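Local coordinates for inosine-uridine preferring nucleoside hydrolase (Gardnerella vaginalis 315-A, PDB 6BA1), which belongs to the nucleoside hydrolase family and binds a calcium ion in an alpha/beta fold built round a mainly parallel central sheet, at residues A51-D56 with V96-S101; E62-K67 with K104-S109; K210-L215 with R312-A317. All blocks are in the same frame, centred on the assembly; numbering follows the deposited sequence.

Interaction 1: A51-D56 with V96-S101; sequences ALAITD and VEIPDS
Ser101 reaches Asp56 near the end of helix 44-57, and their side chains form the polar half of this contact. Ser101 OG gives its proton to Asp56 OD2 at 2.6 Å, coming from above the carboxylate, 45° out of its plane. With OG anti to its own backbone N (chi1 175°), the hydroxyl is directed to Asp56. Ser101 CB packs against the helix backbone, 3.7 Å from Leu52 C and close to the N of Ala53. Leu52 joins in through its CB, which rests against Ser101 CB.

One residue along the helix, Ala53 CB passes alongside the loop backbone, 3.5 Å from Pro99 O. The apolar half is made by Ile98. Its CG1 stands anti to the backbone N (chi1 -176°), and the extended chain delivers the terminal CD1 to the helix, 4.0 Å from Ile54 CG1 and 3.8 Å from Ala53 O. The two isoleucine side chains cross at about a right angle, and on the Ile98 side CD1 is the atom that makes the contact.

Arg103, just beyond the loop segment, organises the second shell. Its backbone N donates to Ser101 OG, and its side chain, through NE, forms a salt bridge with Asp56 OD1; hydroxyl and carboxylate are thus each held twice, and the arginine would be expected to favour a charged Asp56. Asp100 in turn pairs with Arg49, an earlier residue of the same helix, and Phe222 of helix 218-237 packs on both Ile54 and Ile98. Helix 44-57 links the neighbouring parallel strands 31-37 and 64-67, and the contact therefore lays a long loop along the helix of a classic beta-alpha-beta crossover.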
loop_
_atom_site.group_PDB
_atom_site.type_symbol
_atom_site.label_atom_id
_atom_site.label_comp_id
_atom_site.label_asym_id
_atom_site.label_seq_id
_atom_site.Cartn_x
_atom_site.Cartn_y
_atom_site.Cartn_z
ATOM N N ALA A 51 -8.710 20.677 -25.565
ATOM C CA ALA A 51 -8.190 21.656 -24.605
ATOM C C ALA A 51 -8.436 23.094 -25.058
ATOM O O ALA A 51 -8.958 23.906 -24.291
ATOM C CB ALA A 51 -6.710 21.422 -24.369
ATOM N N LEU A 52 -8.074 23.389 -26.307
ATOM C CA LEU A 52 -8.270 24.720 -26.884
ATOM C C LEU A 52 -9.750 25.081 -26.936
ATOM O O LEU A 52 -10.149 26.130 -26.427
ATOM C CB LEU A 52 -7.673 24.797 -28.290
ATOM C CG LEU A 52 -6.148 24.708 -28.410
ATOM C CD1 LEU A 52 -5.745 24.271 -29.817
ATOM C CD2 LEU A 52 -5.486 26.037 -28.038
ATOM N N ALA A 53 -10.550 24.195 -27.535
ATOM C CA ALA A 53 -11.997 24.399 -27.685
ATOM C C ALA A 53 -12.738 24.608 -26.359
ATOM O O ALA A 53 -13.656 25.428 -26.274
ATOM C CB ALA A 53 -12.611 23.231 -28.442
ATOM N N ILE A 54 -12.328 23.860 -25.335
ATOM C CA ILE A 54 -12.994 23.881 -24.033
ATOM C C ILE A 54 -12.579 25.105 -23.214
ATOM O O ILE A 54 -13.434 25.758 -22.611
ATOM C CB ILE A 54 -12.770 22.546 -23.278
ATOM C CG1 ILE A 54 -13.583 21.442 -23.971
ATOM C CG2 ILE A 54 -13.181 22.637 -21.805
ATOM C CD1 ILE A 54 -12.953 20.066 -23.941
ATOM N N THR A 55 -11.283 25.415 -23.199
ATOM C CA THR A 55 -10.789 26.628 -22.537
ATOM C C THR A 55 -11.478 27.883 -23.079
ATOM O O THR A 55 -11.847 28.774 -22.304
ATOM C CB THR A 55 -9.260 26.787 -22.677
ATOM O OG1 THR A 55 -8.863 26.546 -24.033
ATOM C CG2 THR A 55 -8.546 25.824 -21.763
ATOM N N ASP A 56 -11.654 27.932 -24.404
ATOM C CA ASP A 56 -12.464 28.965 -25.062
ATOM C C ASP A 56 -13.890 28.985 -24.512
ATOM O O ASP A 56 -14.347 30.022 -24.032
ATOM C CB ASP A 56 -12.519 28.752 -26.587
ATOM C CG ASP A 56 -11.255 29.206 -27.304
ATOM O OD1 ASP A 56 -10.192 29.357 -26.662
ATOM O OD2 ASP A 56 -11.334 29.402 -28.535
ATOM N N VAL A 96 -19.907 15.147 -27.462
ATOM C CA VAL A 96 -20.564 16.440 -27.428
ATOM C C VAL A 96 -19.931 17.328 -28.492
ATOM O O VAL A 96 -18.711 17.514 -28.515
ATOM C CB VAL A 96 -20.477 17.097 -26.034
ATOM C CG1 VAL A 96 -21.230 18.424 -26.016
ATOM C CG2 VAL A 96 -21.041 16.163 -24.974
ATOM N N GLU A 97 -20.782 17.867 -29.365
ATOM C CA GLU A 97 -20.348 18.711 -30.473
ATOM C C GLU A 97 -20.068 20.107 -29.931
ATOM O O GLU A 97 -20.910 20.703 -29.258
ATOM C CB GLU A 97 -21.411 18.776 -31.576
ATOM C CG GLU A 97 -21.860 17.428 -32.134
ATOM C CD GLU A 97 -20.782 16.718 -32.934
ATOM O OE1 GLU A 97 -20.946 16.615 -34.169
ATOM O OE2 GLU A 97 -19.779 16.253 -32.335
ATOM N N ILE A 98 -18.878 20.612 -30.237
ATOM C CA ILE A 98 -18.396 21.878 -29.703
ATOM C C ILE A 98 -17.500 22.522 -30.770
ATOM O O ILE A 98 -16.671 21.829 -31.377
ATOM C CB ILE A 98 -17.650 21.661 -28.355
ATOM C CG1 ILE A 98 -17.232 22.998 -27.726
ATOM C CG2 ILE A 98 -16.449 20.728 -28.517
ATOM C CD1 ILE A 98 -16.495 22.845 -26.405
ATOM N N PRO A 99 -17.669 23.839 -31.023
ATOM C CA PRO A 99 -16.862 24.455 -32.082
ATOM C C PRO A 99 -15.353 24.399 -31.813
ATOM O O PRO A 99 -14.920 24.617 -30.683
ATOM C CB PRO A 99 -17.364 25.910 -32.105
ATOM C CG PRO A 99 -18.017 26.127 -30.780
ATOM C CD PRO A 99 -18.613 24.801 -30.426
ATOM N N ASP A 100 -14.576 24.099 -32.853
ATOM C CA ASP A 100 -13.111 24.141 -32.786
ATOM C C ASP A 100 -12.661 25.548 -32.430
ATOM O O ASP A 100 -13.243 26.529 -32.912
ATOM C CB ASP A 100 -12.482 23.776 -34.136
ATOM C CG ASP A 100 -12.693 22.320 -34.521
ATOM O OD1 ASP A 100 -13.640 21.688 -34.008
ATOM O OD2 ASP A 100 -11.911 21.806 -35.343
ATOM N N SER A 101 -11.639 25.663 -31.587
ATOM C CA SER A 101 -11.046 26.966 -31.320
ATOM C C SER A 101 -10.202 27.367 -32.530
ATOM O O SER A 101 -9.442 26.544 -33.054
ATOM C CB SER A 101 -10.158 26.927 -30.085
ATOM O OG SER A 101 -9.496 28.165 -29.891
#

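Interaction 2: E62-K67 with K104-S109; sequences EVKVYK and KAEDES
Glu106 lies over the ring of Tyr66, and the two bury more surface here than any other residues of the contact. Glu106 CG sits 3.9 Å from the ring centroid, 23° off the normal and displaced toward the rim, which makes a CH-pi contact over one face; CB adds to it at CD1 and CE1. The glutamate chain bends at chi2, which swings CD off the ring. The carboxylate plane is turned 46° from that of the ring, and OE2 lies beside the aliphatic part of Lys64: Glu106 OE2 is 3.6 Å from Lys64 CD. The ammonium leads away: Lys64 NZ and Glu106 OE2 are 5.1 Å apart, too far for an ion pair, though some electrostatic attraction is likely.

A backbone bond accompanies this packing. Glu106 N donates to Val65 O at 3.1 Å in a fairly straight bond (162° at the hydrogen), and Ala105 CA makes a CA-H...O contact with the same oxygen. Strand 64-67 is the outermost strand at one end of the chain's main sheet. Within the sheet its neighbour is the parallel strand 31-37, and the irregular loop before helix 110-121 runs along the margin.

Glu108 takes the edge of the tyrosine, with CG 3.9 Å from Tyr66 CE1 and both side chains pointing the same way. Phe113 of helix 110-121 stacks on the same tyrosine. Lys67 contributes hydrocarbon: beyond CG its chain is extended, and CD passes 3.8 Å from Ala105 CB. Lys67 O receives a CA-H...O contact from Ser109, the N-cap residue of helix 110-121.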
loop_
_atom_site.group_PDB
_atom_site.type_symbol
_atom_site.label_atom_id
_atom_site.label_comp_id
_atom_site.label_asym_id
_atom_site.label_seq_id
_atom_site.Cartn_x
_atom_site.Cartn_y
_atom_site.Cartn_z
ATOM N N GLU A 62 -7.098 32.681 -22.888
ATOM C CA GLU A 62 -5.694 32.986 -22.573
ATOM C C GLU A 62 -4.864 31.740 -22.266
ATOM O O GLU A 62 -3.635 31.804 -22.247
ATOM C CB GLU A 62 -5.582 34.004 -21.411
ATOM C CG GLU A 62 -5.589 33.472 -19.974
ATOM C CD GLU A 62 -6.952 33.016 -19.467
ATOM O OE1 GLU A 62 -7.895 32.924 -20.279
ATOM O OE2 GLU A 62 -7.079 32.752 -18.246
ATOM N N VAL A 63 -5.531 30.618 -21.999
ATOM C CA VAL A 63 -4.853 29.377 -21.638
ATOM C C VAL A 63 -4.150 28.814 -22.867
ATOM O O VAL A 63 -4.788 28.344 -23.793
ATOM C CB VAL A 63 -5.832 28.342 -21.045
ATOM C CG1 VAL A 63 -5.135 27.008 -20.802
ATOM C CG2 VAL A 63 -6.449 28.869 -19.756
ATOM N N LYS A 64 -2.827 28.860 -22.850
ATOM C CA LYS A 64 -1.991 28.474 -23.978
ATOM C C LYS A 64 -1.753 26.972 -23.914
ATOM O O LYS A 64 -1.229 26.464 -22.919
ATOM C CB LYS A 64 -0.664 29.226 -23.942
ATOM C CG LYS A 64 -0.830 30.726 -23.767
ATOM C CD LYS A 64 0.406 31.532 -24.135
ATOM C CE LYS A 64 0.534 32.831 -23.308
ATOM N NZ LYS A 64 1.008 33.941 -24.163
ATOM N N VAL A 65 -2.143 26.264 -24.969
ATOM C CA VAL A 65 -2.053 24.803 -25.013
ATOM C C VAL A 65 -0.777 24.376 -25.738
ATOM O O VAL A 65 -0.594 24.688 -26.910
ATOM C CB VAL A 65 -3.284 24.205 -25.720
ATOM C CG1 VAL A 65 -3.172 22.692 -25.831
ATOM C CG2 VAL A 65 -4.553 24.609 -24.973
ATOM N N TYR A 66 0.095 23.657 -25.036
ATOM C CA TYR A 66 1.370 23.196 -25.594
ATOM C C TYR A 66 1.262 21.738 -26.020
ATOM O O TYR A 66 0.302 21.052 -25.692
ATOM C CB TYR A 66 2.500 23.409 -24.587
ATOM C CG TYR A 66 2.672 24.865 -24.220
ATOM C CD1 TYR A 66 3.640 25.654 -24.830
ATOM C CD2 TYR A 66 1.844 25.465 -23.272
ATOM C CE1 TYR A 66 3.791 26.998 -24.491
ATOM C CE2 TYR A 66 1.981 26.801 -22.931
ATOM C CZ TYR A 66 2.953 27.565 -23.539
ATOM O OH TYR A 66 3.082 28.893 -23.190
ATOM N N LYS A 67 2.265 21.279 -26.758
ATOM C CA LYS A 67 2.218 20.015 -27.472
ATOM C C LYS A 67 3.280 19.062 -26.908
ATOM O O LYS A 67 4.475 19.239 -27.148
ATOM C CB LYS A 67 2.442 20.281 -28.974
ATOM C CG LYS A 67 1.327 19.802 -29.893
ATOM C CD LYS A 67 1.427 20.460 -31.260
ATOM C CE LYS A 67 0.299 20.030 -32.177
ATOM N NZ LYS A 67 0.523 20.485 -33.580
ATOM N N LYS A 104 -4.538 27.976 -31.912
ATOM C CA LYS A 104 -3.823 26.724 -32.134
ATOM C C LYS A 104 -2.689 26.525 -31.143
ATOM O O LYS A 104 -2.412 27.403 -30.325
ATOM C CB LYS A 104 -3.334 26.676 -33.596
ATOM C CG LYS A 104 -4.491 26.560 -34.584
ATOM C CD LYS A 104 -4.427 25.523 -35.745
ATOM C CE LYS A 104 -5.810 24.882 -35.960
ATOM N NZ LYS A 104 -6.091 24.500 -37.368
ATOM N N ALA A 105 -2.056 25.358 -31.195
ATOM C CA ALA A 105 -1.006 25.004 -30.240
ATOM C C ALA A 105 0.200 25.912 -30.369
ATOM O O ALA A 105 0.553 26.317 -31.470
ATOM C CB ALA A 105 -0.578 23.560 -30.438
ATOM N N GLU A 106 0.843 26.216 -29.239
ATOM C CA GLU A 106 2.045 27.061 -29.230
ATOM C C GLU A 106 3.186 26.372 -29.962
ATOM O O GLU A 106 3.161 25.160 -30.185
ATOM C CB GLU A 106 2.477 27.386 -27.811
ATOM C CG GLU A 106 1.463 28.191 -26.996
ATOM C CD GLU A 106 1.250 29.594 -27.507
ATOM O OE1 GLU A 106 2.218 30.219 -27.961
ATOM O OE2 GLU A 106 0.108 30.073 -27.423
ATOM N N ASP A 107 4.189 27.159 -30.348
ATOM C CA ASP A 107 5.256 26.672 -31.227
ATOM C C ASP A 107 6.166 25.682 -30.525
ATOM O O ASP A 107 6.474 24.633 -31.079
ATOM C CB ASP A 107 6.080 27.840 -31.795
ATOM C CG ASP A 107 5.293 28.695 -32.781
ATOM O OD1 ASP A 107 4.153 28.338 -33.149
ATOM O OD2 ASP A 107 5.857 29.723 -33.227
ATOM N N GLU A 108 6.594 26.028 -29.317
ATOM C CA GLU A 108 7.493 25.165 -28.542
ATOM C C GLU A 108 6.803 23.912 -27.992
ATOM O O GLU A 108 5.582 23.874 -27.818
ATOM C CB GLU A 108 8.162 25.960 -27.413
ATOM C CG GLU A 108 7.231 26.368 -26.283
ATOM C CD GLU A 108 7.571 27.737 -25.700
ATOM O OE1 GLU A 108 7.490 28.748 -26.460
ATOM O OE2 GLU A 108 7.899 27.788 -24.485
ATOM N N SER A 109 7.619 22.893 -27.727
ATOM C CA SER A 109 7.147 21.637 -27.129
ATOM C C SER A 109 6.780 21.856 -25.666
ATOM O O SER A 109 7.277 22.781 -25.013
ATOM C CB SER A 109 8.199 20.518 -27.253
ATOM O OG SER A 109 9.236 20.640 -26.291
#

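Interaction 3: K210-L215 with R312-A317; sequences KQWRDL and RISGLA
A buried contact joins Trp212 and Leu215, at the C-terminal end of the region of helix 206-213, to Ile313, Ser314 and Ala317 of the C-terminal helix 302-319. It lies toward the periphery of the molecule, with its centre about 21 Å from the centre of the chain.

Trp212 supplies the larger share from the first side. Its chi1 of -68° puts CG anti to the carbonyl carbon, and chi2 of -22° turns the ring so that its pyrrole edge meets Ser314. Ser314 OG lies in the ring plane, 3.2 Å from Trp212 NE1, but the N-H points well off line (123°) and the hydrogen bond is weak. The hydroxyl is also bonded to Met310 O one turn earlier in its own helix, which positions it as an acceptor for the indole. Beyond this polar spot the benzene part of the indole meets Ile313: CG2, anti to the backbone N, approaches obliquely to 3.5 Å from Trp212 CZ2.

Leu215 forms the second point of touch. A single branch does the work, CD1 lying 3.4 Å from Ser314 O and 3.8 Å from Ala317 CB, while Ser314 CB is a little farther from the same methyl. The leucine thus packs across one turn of the partner helix.

Other helices also touch Trp212: Leu223 and Thr227 of helix 218-237, and Leu19 of helix 15-25. Leu223 reaches Ile313 as well, and helix 15-25 also carries Asp17, a ligand of the calcium ion. The contact packs the C-terminal helix, which follows sheet strand 295-300, against the region of helix 206-213 in the outer, helical part of this alpha/beta fold.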
loop_
_atom_site.group_PDB
_atom_site.type_symbol
_atom_site.label_atom_id
_atom_site.label_comp_id
_atom_site.label_asym_id
_atom_site.label_seq_id
_atom_site.Cartn_x
_atom_site.Cartn_y
_atom_site.Cartn_z
ATOM N N LYS A 210 -27.690 17.675 -13.485
ATOM C CA LYS A 210 -28.948 18.414 -13.652
ATOM C C LYS A 210 -28.867 19.844 -13.101
ATOM O O LYS A 210 -29.581 20.723 -13.588
ATOM C CB LYS A 210 -30.121 17.678 -12.996
ATOM N N GLN A 211 -28.013 20.072 -12.098
ATOM C CA GLN A 211 -27.762 21.424 -11.562
ATOM C C GLN A 211 -27.040 22.325 -12.565
ATOM O O GLN A 211 -27.309 23.530 -12.624
ATOM C CB GLN A 211 -26.940 21.372 -10.268
ATOM C CG GLN A 211 -27.633 20.684 -9.098
ATOM C CD GLN A 211 -26.722 20.511 -7.899
ATOM O OE1 GLN A 211 -25.857 21.348 -7.630
ATOM N NE2 GLN A 211 -26.904 19.419 -7.173
ATOM N N TRP A 212 -26.114 21.743 -13.331
ATOM C CA TRP A 212 -25.423 22.474 -14.399
ATOM C C TRP A 212 -26.348 22.845 -15.565
ATOM O O TRP A 212 -26.188 23.915 -16.165
ATOM C CB TRP A 212 -24.221 21.676 -14.921
ATOM C CG TRP A 212 -23.082 21.527 -13.936
ATOM C CD1 TRP A 212 -22.805 22.321 -12.855
ATOM C CD2 TRP A 212 -22.049 20.537 -13.977
ATOM N NE1 TRP A 212 -21.688 21.863 -12.208
ATOM C CE2 TRP A 212 -21.198 20.776 -12.880
ATOM C CE3 TRP A 212 -21.772 19.456 -14.829
ATOM C CZ2 TRP A 212 -20.074 19.975 -12.615
ATOM C CZ3 TRP A 212 -20.648 18.667 -14.566
ATOM C CH2 TRP A 212 -19.823 18.929 -13.463
ATOM N N ARG A 213 -27.302 21.967 -15.884
ATOM C CA ARG A 213 -28.334 22.268 -16.886
ATOM C C ARG A 213 -29.220 23.442 -16.474
ATOM O O ARG A 213 -29.615 24.241 -17.328
ATOM C CB ARG A 213 -29.215 21.048 -17.149
ATOM C CG ARG A 213 -28.492 19.908 -17.827
ATOM C CD ARG A 213 -29.473 18.869 -18.335
ATOM N NE ARG A 213 -28.775 17.620 -18.622
ATOM C CZ ARG A 213 -27.990 17.396 -19.673
ATOM N NH1 ARG A 213 -27.777 18.338 -20.592
ATOM N NH2 ARG A 213 -27.408 16.209 -19.808
ATOM N N ASP A 214 -29.515 23.545 -15.172
ATOM C CA ASP A 214 -30.342 24.636 -14.618
ATOM C C ASP A 214 -29.742 26.042 -14.800
ATOM O O ASP A 214 -30.481 27.030 -14.767
ATOM C CB ASP A 214 -30.630 24.413 -13.118
ATOM C CG ASP A 214 -31.491 23.179 -12.843
ATOM O OD1 ASP A 214 -32.329 22.806 -13.693
ATOM O OD2 ASP A 214 -31.333 22.587 -11.754
ATOM N N LEU A 215 -28.422 26.130 -14.978
ATOM C CA LEU A 215 -27.745 27.413 -15.223
ATOM C C LEU A 215 -28.003 27.992 -16.628
ATOM O O LEU A 215 -27.800 29.192 -16.843
ATOM C CB LEU A 215 -26.235 27.272 -14.980
ATOM C CG LEU A 215 -25.818 26.823 -13.572
ATOM C CD1 LEU A 215 -24.333 26.519 -13.529
ATOM C CD2 LEU A 215 -26.199 27.858 -12.514
ATOM N N ARG A 312 -17.172 25.637 -7.346
ATOM C CA ARG A 312 -16.223 26.196 -8.308
ATOM C C ARG A 312 -16.693 26.084 -9.756
ATOM O O ARG A 312 -16.621 27.059 -10.507
ATOM C CB ARG A 312 -14.854 25.531 -8.160
ATOM C CG ARG A 312 -14.080 25.986 -6.933
ATOM C CD ARG A 312 -13.054 24.950 -6.487
ATOM N NE ARG A 312 -11.855 25.549 -5.902
ATOM C CZ ARG A 312 -11.789 26.151 -4.712
ATOM N NH1 ARG A 312 -12.858 26.274 -3.931
ATOM N NH2 ARG A 312 -10.633 26.656 -4.305
ATOM N N ILE A 313 -17.174 24.902 -10.136
ATOM C CA ILE A 313 -17.552 24.619 -11.528
ATOM C C ILE A 313 -18.895 25.254 -11.903
ATOM O O ILE A 313 -19.027 25.795 -13.006
ATOM C CB ILE A 313 -17.521 23.105 -11.828
ATOM C CG1 ILE A 313 -16.072 22.609 -11.775
ATOM C CG2 ILE A 313 -18.126 22.791 -13.196
ATOM C CD1 ILE A 313 -15.907 21.104 -11.775
ATOM N N SER A 314 -19.879 25.199 -11.003
ATOM C CA SER A 314 -21.164 25.888 -11.233
ATOM C C SER A 314 -20.997 27.415 -11.299
ATOM O O SER A 314 -21.717 28.085 -12.045
ATOM C CB SER A 314 -22.206 25.511 -10.175
ATOM O OG SER A 314 -22.372 24.106 -10.088
ATOM N N GLY A 315 -20.053 27.954 -10.524
ATOM C CA GLY A 315 -19.682 29.373 -10.602
ATOM C C GLY A 315 -19.055 29.766 -11.933
ATOM O O GLY A 315 -19.340 30.843 -12.465
ATOM N N LEU A 316 -18.200 28.889 -12.463
ATOM C CA LEU A 316 -17.571 29.093 -13.770
ATOM C C LEU A 316 -18.556 28.940 -14.925
ATOM O O LEU A 316 -18.511 29.718 -15.884
ATOM C CB LEU A 316 -16.420 28.110 -13.974
ATOM C CG LEU A 316 -15.554 28.350 -15.214
ATOM C CD1 LEU A 316 -14.685 29.583 -15.014
ATOM C CD2 LEU A 316 -14.714 27.125 -15.534
ATOM N N ALA A 317 -19.415 27.925 -14.848
ATOM C CA ALA A 317 -20.442 27.693 -15.873
ATOM C C ALA A 317 -21.451 28.845 -15.983
ATOM O O ALA A 317 -21.958 29.113 -17.072
ATOM C CB ALA A 317 -21.166 26.380 -15.614
#

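From the N terminus the chain forms strand 31-37, helix 44-57 and edge strand 64-67, then makes an excursion through helix 82-88 before returning in the long loop ahead of helix 110-121. Interaction 1 closes this excursion onto the helix and interaction 2 onto the strand. Since their segments alternate along the chain, the two closures cross, and they touch where Leu52 and Ala51 pack on Val65 and where Leu52 meets Lys104. Interaction 3 opens only afterwards, in series with both, and closes a loop of 96 residues by bringing the C-terminal helix 302-319 back to helix 206-213. It touches neither, its centre lying about 18 Å from that of interaction 1.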